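Local coordinates for uroporphyrinogen-III synthetase (Pseudomonas syringae pv. tomato, PDB 3RE1), which probably catalyses the cyclisation of the linear tetrapyrrole hydroxymethylbilane to the macrocycle uroporphyrinogen III, with loss of water, at residues L65-V70 / R143-R148; D218-P223 / G239-I244. All blocks are in the same frame, centred on the assembly; numbering follows the deposited sequence.

The two contacts lie on opposite sides of the chain's centre, with centres about 40 Å apart, and they share no secondary-structure element. Interaction 1 joins neighbouring parallel strands, 69-72 and 143-148, inside a six-stranded mixed sheet and is mostly buried: backbone bonds, a tyrosine face against a leucine and small apolar contacts carry it. Interaction 2 is only partly buried. It lies at the edge of the other, five-stranded parallel sheet, where the loops leading into strands 224-226 and 243-245 run together. There a single direct backbone bond, a bridging water and an arginine lying flat over peptide groups carry most of the contact, with a smaller apolar touch between Pro223 and Ile244.

Interaction 1: residues L65-V70 / R143-R148; sequences LNYSAV and RVLIMR
Two backbone hydrogen bonds tie residues 65-70 to the strand 143-148. Ser68 N gives its hydrogen to Arg143 O at 3.1 Å, and Leu145 N reaches Ala69 O at 2.9 Å, nearly along the C=O axis. Val144 CA also sits close to Ala69 O. A water bridges the start of the pairing: it donates to Asn66 O, accepts from Arg143 N and lies 2.6 Å from Ser68 OG, so the small hydroxyl of serine helps hold it between the segments.

The main side-chain contact is a CH-pi interaction. With CG beside its own backbone N (chi1 -59°), the Tyr67 ring lies over Leu145, whose CB stands 3.7 Å from the ring centroid, 9° off the normal. Leu145 CG, anti to the backbone N, sends CD1 toward Tyr67 CZ and CD2 toward Tyr67 CE2, so a branched chain follows the flat ring; Ile60 of helix 54-62 touches both residues.

Smaller apolar contacts continue along the strands. The extended Met147 chain brings its terminal methyl CE to Val70 CG1 at 3.8 Å, while Ala69 CB faces Val144 CG1 on the other face. At the polar end, Arg143 forms a salt bridge with Asp168 on strand 166-176.

Strands 69-72 and 143-148 are thus parallel neighbours in the middle of the six-stranded mixed sheet, with helix 54-62 packed against Tyr67 and Leu145, as in an alpha/beta domain of the HemD family.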
ATOM      1  N   LEU A  65      11.831  11.095  21.015  1.00 37.90           N
ATOM      2  CA  LEU A  65      12.096  12.518  21.069  1.00 41.58           C
ATOM      3  C   LEU A  65      13.392  12.890  20.390  1.00 38.96           C
ATOM      4  O   LEU A  65      13.610  14.051  20.074  1.00 37.18           O
ATOM      5  CB  LEU A  65      12.105  13.013  22.510  1.00 43.80           C
ATOM      6  CG  LEU A  65      10.845  12.775  23.344  1.00 44.97           C
ATOM      7  CD1 LEU A  65      11.005  13.522  24.684  1.00 47.16           C
ATOM      8  CD2 LEU A  65       9.591  13.207  22.612  1.00 32.61           C
ATOM      9  N   ASN A  66      14.246  11.901  20.153  1.00 38.48           N
ATOM     10  CA  ASN A  66      15.479  12.120  19.397  1.00 39.36           C
ATOM     11  C   ASN A  66      15.175  12.723  18.016  1.00 38.46           C
ATOM     12  O   ASN A  66      16.013  13.412  17.405  1.00 39.93           O
ATOM     13  CB  ASN A  66      16.262  10.810  19.210  1.00 38.91           C
ATOM     14  CG  ASN A  66      17.196  10.539  20.361  1.00 45.75           C
ATOM     15  OD1 ASN A  66      17.507  11.463  21.115  1.00 46.26           O
ATOM     16  ND2 ASN A  66      17.648   9.279  20.517  1.00 32.42           N
ATOM     17  N   TYR A  67      13.983  12.455  17.529  1.00 27.69           N
ATOM     18  CA  TYR A  67      13.581  12.954  16.225  1.00 29.18           C
ATOM     19  C   TYR A  67      12.701  14.187  16.379  1.00 30.83           C
ATOM     20  O   TYR A  67      11.962  14.329  17.359  1.00 27.53           O
ATOM     21  CB  TYR A  67      12.816  11.857  15.439  1.00 23.97           C
ATOM     22  CG  TYR A  67      13.665  10.620  15.243  1.00 21.47           C
ATOM     23  CD1 TYR A  67      14.505  10.484  14.145  1.00 24.66           C
ATOM     24  CD2 TYR A  67      13.672   9.633  16.173  1.00 25.58           C
ATOM     25  CE1 TYR A  67      15.331   9.404  14.000  1.00 22.98           C
ATOM     26  CE2 TYR A  67      14.472   8.527  16.031  1.00 32.58           C
ATOM     27  CZ  TYR A  67      15.309   8.409  14.955  1.00 31.01           C
ATOM     28  OH  TYR A  67      16.092   7.265  14.820  1.00 35.34           O
ATOM     29  N   SER A  68      12.770  15.043  15.368  1.00 34.44           N
ATOM     30  CA  SER A  68      11.966  16.233  15.272  1.00 32.41           C
ATOM     31  C   SER A  68      10.604  15.881  14.745  1.00 31.22           C
ATOM     32  O   SER A  68       9.647  16.596  15.003  1.00 35.95           O
ATOM     33  CB  SER A  68      12.637  17.209  14.297  1.00 36.91           C
ATOM     34  OG  SER A  68      13.985  17.441  14.670  1.00 42.78           O
ATOM     35  N   ALA A  69      10.517  14.791  13.983  1.00 30.62           N
ATOM     36  CA  ALA A  69       9.238  14.385  13.389  1.00 30.22           C
ATOM     37  C   ALA A  69       9.166  12.917  13.087  1.00 30.06           C
ATOM     38  O   ALA A  69      10.175  12.298  12.765  1.00 30.08           O
ATOM     39  CB  ALA A  69       8.924  15.197  12.117  1.00 28.69           C
ATOM     40  N   VAL A  70       7.949  12.374  13.179  1.00 29.99           N
ATOM     41  CA  VAL A  70       7.693  10.988  12.882  1.00 32.08           C
ATOM     42  C   VAL A  70       6.682  10.907  11.765  1.00 33.36           C
ATOM     43  O   VAL A  70       5.610  11.482  11.877  1.00 37.56           O
ATOM     44  CB  VAL A  70       7.089  10.255  14.085  1.00 34.54           C
ATOM     45  CG1 VAL A  70       6.634   8.866  13.672  1.00 26.70           C
ATOM     46  CG2 VAL A  70       8.090  10.155  15.171  1.00 32.60           C
ATOM     47  N   ARG A 143      16.327  15.288  12.511  1.00 31.33           N
ATOM     48  CA  ARG A 143      16.131  14.012  11.855  1.00 31.78           C
ATOM     49  C   ARG A 143      14.657  13.613  11.889  1.00 26.49           C
ATOM     50  O   ARG A 143      13.895  14.106  12.686  1.00 31.76           O
ATOM     51  CB  ARG A 143      16.982  12.918  12.510  1.00 30.43           C
ATOM     52  CG  ARG A 143      18.410  13.305  12.776  1.00 46.01           C
ATOM     53  CD  ARG A 143      19.396  12.767  11.754  1.00 47.14           C
ATOM     54  NE  ARG A 143      19.487  11.304  11.768  1.00 45.79           N
ATOM     55  CZ  ARG A 143      20.284  10.598  10.973  1.00 44.95           C
ATOM     56  NH1 ARG A 143      21.088  11.191  10.093  1.00 37.42           N
ATOM     57  NH2 ARG A 143      20.275   9.288  11.057  1.00 51.44           N
ATOM     58  N   VAL A 144      14.253  12.718  11.004  1.00 24.09           N
ATOM     59  CA  VAL A 144      12.877  12.256  11.007  1.00 28.41           C
ATOM     60  C   VAL A 144      12.855  10.745  11.032  1.00 26.10           C
ATOM     61  O   VAL A 144      13.746  10.104  10.487  1.00 30.04           O
ATOM     62  CB  VAL A 144      12.101  12.730   9.792  1.00 26.63           C
ATOM     63  CG1 VAL A 144      12.134  14.230   9.707  1.00 30.27           C
ATOM     64  CG2 VAL A 144      12.694  12.107   8.533  1.00 41.78           C
ATOM     65  N   LEU A 145      11.862  10.176  11.701  1.00 28.09           N
ATOM     66  CA  LEU A 145      11.778   8.721  11.805  1.00 29.60           C
ATOM     67  C   LEU A 145      10.614   8.302  10.975  1.00 31.22           C
ATOM     68  O   LEU A 145       9.544   8.912  11.059  1.00 39.69           O
ATOM     69  CB  LEU A 145      11.544   8.264  13.253  1.00 29.50           C
ATOM     70  CG  LEU A 145      11.451   6.748  13.449  1.00 21.39           C
ATOM     71  CD1 LEU A 145      12.738   6.063  13.036  1.00 28.90           C
ATOM     72  CD2 LEU A 145      11.246   6.473  14.858  1.00 33.76           C
ATOM     73  N   ILE A 146      10.814   7.286  10.149  1.00 33.91           N
ATOM     74  CA  ILE A 146       9.745   6.837   9.244  1.00 30.73           C
ATOM     75  C   ILE A 146       9.396   5.419   9.631  1.00 27.81           C
ATOM     76  O   ILE A 146      10.267   4.510   9.645  1.00 30.02           O
ATOM     77  CB  ILE A 146      10.185   6.891   7.732  1.00 32.43           C
ATOM     78  CG1 ILE A 146      10.333   8.346   7.302  1.00 33.08           C
ATOM     79  CG2 ILE A 146       9.187   6.175   6.842  1.00 20.28           C
ATOM     80  CD1 ILE A 146      10.995   8.566   5.938  1.00 45.63           C
ATOM     81  N   MET A 147       8.134   5.227   9.988  1.00 25.43           N
ATOM     82  CA  MET A 147       7.674   3.891  10.373  1.00 28.29           C
ATOM     83  C   MET A 147       6.956   3.279   9.178  1.00 30.76           C
ATOM     84  O   MET A 147       6.026   3.874   8.603  1.00 28.14           O
ATOM     85  CB  MET A 147       6.785   3.992  11.598  1.00 28.62           C
ATOM     86  CG  MET A 147       7.580   4.372  12.852  1.00 33.13           C
ATOM     87  SD  MET A 147       6.608   4.449  14.326  1.00 40.99           S
ATOM     88  CE  MET A 147       7.586   5.573  15.276  1.00 47.37           C
ATOM     89  N   ARG A 148       7.412   2.098   8.778  1.00 34.12           N
ATOM     90  CA  ARG A 148       6.837   1.451   7.629  1.00 36.65           C
ATOM     91  C   ARG A 148       7.122  -0.044   7.607  1.00 43.51           C
ATOM     92  O   ARG A 148       7.484  -0.636   8.633  1.00 41.96           O
ATOM     93  CB  ARG A 148       7.361   2.122   6.344  1.00 40.49           C
ATOM     94  CG  ARG A 148       8.747   2.695   6.437  1.00 39.43           C
ATOM     95  CD  ARG A 148       9.833   1.750   6.027  1.00 43.06           C
ATOM     96  NE  ARG A 148      10.431   2.156   4.750  1.00 44.31           N
ATOM     97  CZ  ARG A 148      11.482   1.559   4.192  1.00 52.60           C
ATOM     98  NH1 ARG A 148      12.076   0.519   4.783  1.00 57.31           N
ATOM     99  NH2 ARG A 148      11.939   1.989   3.038  1.00 45.87           N
TER
HETATM  100  O   HOH W   1      15.767  15.852  15.686  1.00 43.08           O

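Interaction 2: residues D218-P223 / G239-I244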
ATOM      1  N   ASP A 218      -0.584 -14.686 -22.001  1.00 63.49           N
ATOM      2  CA  ASP A 218      -1.978 -14.580 -22.410  1.00 62.70           C
ATOM      3  C   ASP A 218      -2.799 -13.706 -21.467  1.00 59.74           C
ATOM      4  O   ASP A 218      -3.645 -12.921 -21.921  1.00 57.47           O
ATOM      5  CB  ASP A 218      -2.605 -15.960 -22.549  1.00 67.10           C
ATOM      6  CG  ASP A 218      -2.168 -16.669 -23.835  1.00 69.89           C
ATOM      7  OD1 ASP A 218      -2.393 -16.098 -24.945  1.00 53.81           O
ATOM      8  OD2 ASP A 218      -1.614 -17.795 -23.716  1.00 70.68           O
ATOM      9  N   LEU A 219      -2.519 -13.819 -20.168  1.00 53.85           N
ATOM     10  CA  LEU A 219      -3.141 -12.948 -19.162  1.00 50.09           C
ATOM     11  C   LEU A 219      -2.747 -11.504 -19.423  1.00 47.36           C
ATOM     12  O   LEU A 219      -3.496 -10.586 -19.060  1.00 46.66           O
ATOM     13  CB  LEU A 219      -2.707 -13.328 -17.743  1.00 49.19           C
ATOM     14  CG  LEU A 219      -2.967 -14.774 -17.328  1.00 52.10           C
ATOM     15  CD1 LEU A 219      -2.304 -15.050 -16.016  1.00 47.99           C
ATOM     16  CD2 LEU A 219      -4.467 -15.052 -17.257  1.00 48.04           C
ATOM     17  N   ALA A 220      -1.579 -11.321 -20.054  1.00 41.00           N
ATOM     18  CA  ALA A 220      -1.026 -10.001 -20.298  1.00 40.77           C
ATOM     19  C   ALA A 220      -1.930  -9.121 -21.150  1.00 42.04           C
ATOM     20  O   ALA A 220      -1.805  -7.892 -21.117  1.00 44.03           O
ATOM     21  CB  ALA A 220       0.355 -10.107 -20.913  1.00 40.78           C
ATOM     22  N   GLY A 221      -2.846  -9.735 -21.889  1.00 43.98           N
ATOM     23  CA  GLY A 221      -3.749  -8.963 -22.730  1.00 45.24           C
ATOM     24  C   GLY A 221      -4.995  -8.462 -22.020  1.00 47.21           C
ATOM     25  O   GLY A 221      -5.676  -7.571 -22.533  1.00 48.34           O
ATOM     26  N   LEU A 222      -5.288  -9.019 -20.842  1.00 44.19           N
ATOM     27  CA  LEU A 222      -6.462  -8.624 -20.040  1.00 43.10           C
ATOM     28  C   LEU A 222      -6.290  -7.255 -19.427  1.00 40.95           C
ATOM     29  O   LEU A 222      -5.178  -6.829 -19.156  1.00 39.66           O
ATOM     30  CB  LEU A 222      -6.703  -9.624 -18.919  1.00 39.10           C
ATOM     31  CG  LEU A 222      -6.960 -11.023 -19.452  1.00 47.64           C
ATOM     32  CD1 LEU A 222      -6.724 -12.060 -18.352  1.00 45.55           C
ATOM     33  CD2 LEU A 222      -8.390 -11.061 -20.019  1.00 44.65           C
ATOM     34  N   PRO A 223      -7.394  -6.537 -19.215  1.00 42.67           N
ATOM     35  CA  PRO A 223      -7.265  -5.216 -18.612  1.00 44.13           C
ATOM     36  C   PRO A 223      -6.622  -5.333 -17.263  1.00 42.94           C
ATOM     37  O   PRO A 223      -7.059  -6.124 -16.436  1.00 45.60           O
ATOM     38  CB  PRO A 223      -8.701  -4.734 -18.502  1.00 44.19           C
ATOM     39  CG  PRO A 223      -9.345  -5.361 -19.736  1.00 51.22           C
ATOM     40  CD  PRO A 223      -8.746  -6.765 -19.751  1.00 47.62           C
ATOM     41  N   GLY A 239       5.287  -6.373 -20.004  1.00 39.11           N
ATOM     42  CA  GLY A 239       4.560  -6.788 -21.180  1.00 45.21           C
ATOM     43  C   GLY A 239       3.046  -6.674 -21.151  1.00 48.43           C
ATOM     44  O   GLY A 239       2.378  -7.006 -22.131  1.00 52.46           O
ATOM     45  N   ALA A 240       2.483  -6.232 -20.037  1.00 48.38           N
ATOM     46  CA  ALA A 240       1.057  -5.986 -19.995  1.00 46.22           C
ATOM     47  C   ALA A 240       0.725  -5.017 -21.155  1.00 44.51           C
ATOM     48  O   ALA A 240       1.390  -3.979 -21.331  1.00 37.14           O
ATOM     49  CB  ALA A 240       0.690  -5.374 -18.646  1.00 44.34           C
ATOM     50  N   ARG A 241      -0.282  -5.351 -21.952  1.00 41.55           N
ATOM     51  CA  ARG A 241      -0.640  -4.503 -23.093  1.00 43.96           C
ATOM     52  C   ARG A 241      -1.820  -3.543 -22.850  1.00 44.44           C
ATOM     53  O   ARG A 241      -2.057  -2.630 -23.637  1.00 46.07           O
ATOM     54  CB  ARG A 241      -0.934  -5.367 -24.309  1.00 39.59           C
ATOM     55  CG  ARG A 241       0.089  -6.446 -24.581  1.00 36.62           C
ATOM     56  CD  ARG A 241      -0.553  -7.605 -25.378  1.00 34.91           C
ATOM     57  NE  ARG A 241       0.046  -8.875 -24.984  1.00 45.34           N
ATOM     58  CZ  ARG A 241      -0.604 -10.034 -24.923  1.00 52.15           C
ATOM     59  NH1 ARG A 241      -1.890 -10.092 -25.241  1.00 47.05           N
ATOM     60  NH2 ARG A 241       0.036 -11.140 -24.539  1.00 51.88           N
ATOM     61  N   ASN A 242      -2.568  -3.761 -21.779  1.00 47.27           N
ATOM     62  CA  ASN A 242      -3.731  -2.928 -21.489  1.00 48.25           C
ATOM     63  C   ASN A 242      -3.710  -2.482 -20.028  1.00 47.98           C
ATOM     64  O   ASN A 242      -4.435  -3.011 -19.206  1.00 46.80           O
ATOM     65  CB  ASN A 242      -5.031  -3.682 -21.813  1.00 43.70           C
ATOM     66  CG  ASN A 242      -6.267  -2.774 -21.726  1.00 56.14           C
ATOM     67  OD1 ASN A 242      -6.125  -1.547 -21.629  1.00 58.83           O
ATOM     68  ND2 ASN A 242      -7.481  -3.369 -21.730  1.00 48.25           N
ATOM     69  N   VAL A 243      -2.858  -1.512 -19.719  1.00 48.33           N
ATOM     70  CA  VAL A 243      -2.686  -1.052 -18.357  1.00 51.62           C
ATOM     71  C   VAL A 243      -3.587   0.129 -18.050  1.00 51.51           C
ATOM     72  O   VAL A 243      -3.533   1.155 -18.719  1.00 53.96           O
ATOM     73  CB  VAL A 243      -1.232  -0.673 -18.074  1.00 52.77           C
ATOM     74  CG1 VAL A 243      -1.081  -0.227 -16.605  1.00 50.00           C
ATOM     75  CG2 VAL A 243      -0.321  -1.863 -18.413  1.00 50.47           C
ATOM     76  N   ILE A 244      -4.411  -0.032 -17.023  1.00 50.11           N
ATOM     77  CA  ILE A 244      -5.364   0.995 -16.653  1.00 51.46           C
ATOM     78  C   ILE A 244      -4.945   1.616 -15.352  1.00 52.38           C
ATOM     79  O   ILE A 244      -4.972   0.971 -14.307  1.00 52.37           O
ATOM     80  CB  ILE A 244      -6.817   0.413 -16.534  1.00 55.43           C
ATOM     81  CG1 ILE A 244      -7.258  -0.161 -17.902  1.00 52.47           C
ATOM     82  CG2 ILE A 244      -7.785   1.489 -16.003  1.00 48.50           C
ATOM     83  CD1 ILE A 244      -6.687  -1.521 -18.223  1.00 45.63           C
TER
HETATM   84  O   HOH W   2      -2.712  -5.337 -19.641  1.00 33.33           O
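Arg241 leaves the loop after helix 229-238 with CG beside its own backbone N (chi1 -47°) and then folds back over residues 218-223. Its CB stands 4.2 Å from Ala220 O, the same carbonyl that receives Arg241 N in a nearly straight bond of 3.1 Å (172° at the hydrogen), with the donor above the carbonyl plane. CG and CD run on toward the Asp218 end of the facing segment, and a bend at chi3 lays the guanidinium flat over the Ala220-Gly221 peptide. CZ lies 3.8 Å from Gly221 N, NH1 comes to 3.3 Å from Gly221 CA, and NH2 reaches the methyl of Ala220. Glycine suits this spot because a beta carbon would collide with NH1, and alanine offers a methyl short enough to lie beneath the flat group. NH2 also makes a weak hydrogen bond to Pro217 O in the short helix 216-219.

Beyond the arginine, a water donates to Ala220 O and Leu222 O and accepts from Asn242 N at 2.7 Å, so Ala220 O is gripped twice. The Asn242 amide, its CG anti to the backbone N, brings ND2 to 3.4 Å from Pro223 CG; Ile244 CD1 touches the same proline ring. Upstream, Gly239 ends its helix in a Schellman motif, where its positive phi favours a residue without a side chain.

Asp218 OD1 is 5.5 Å from Arg241 NH2, too far for a salt bridge. The guanidinium rests on the Ala220-Gly221 peptide, with that one weak bond to Pro217 O, and the carboxylate probably adds only a milder, longer-range attraction.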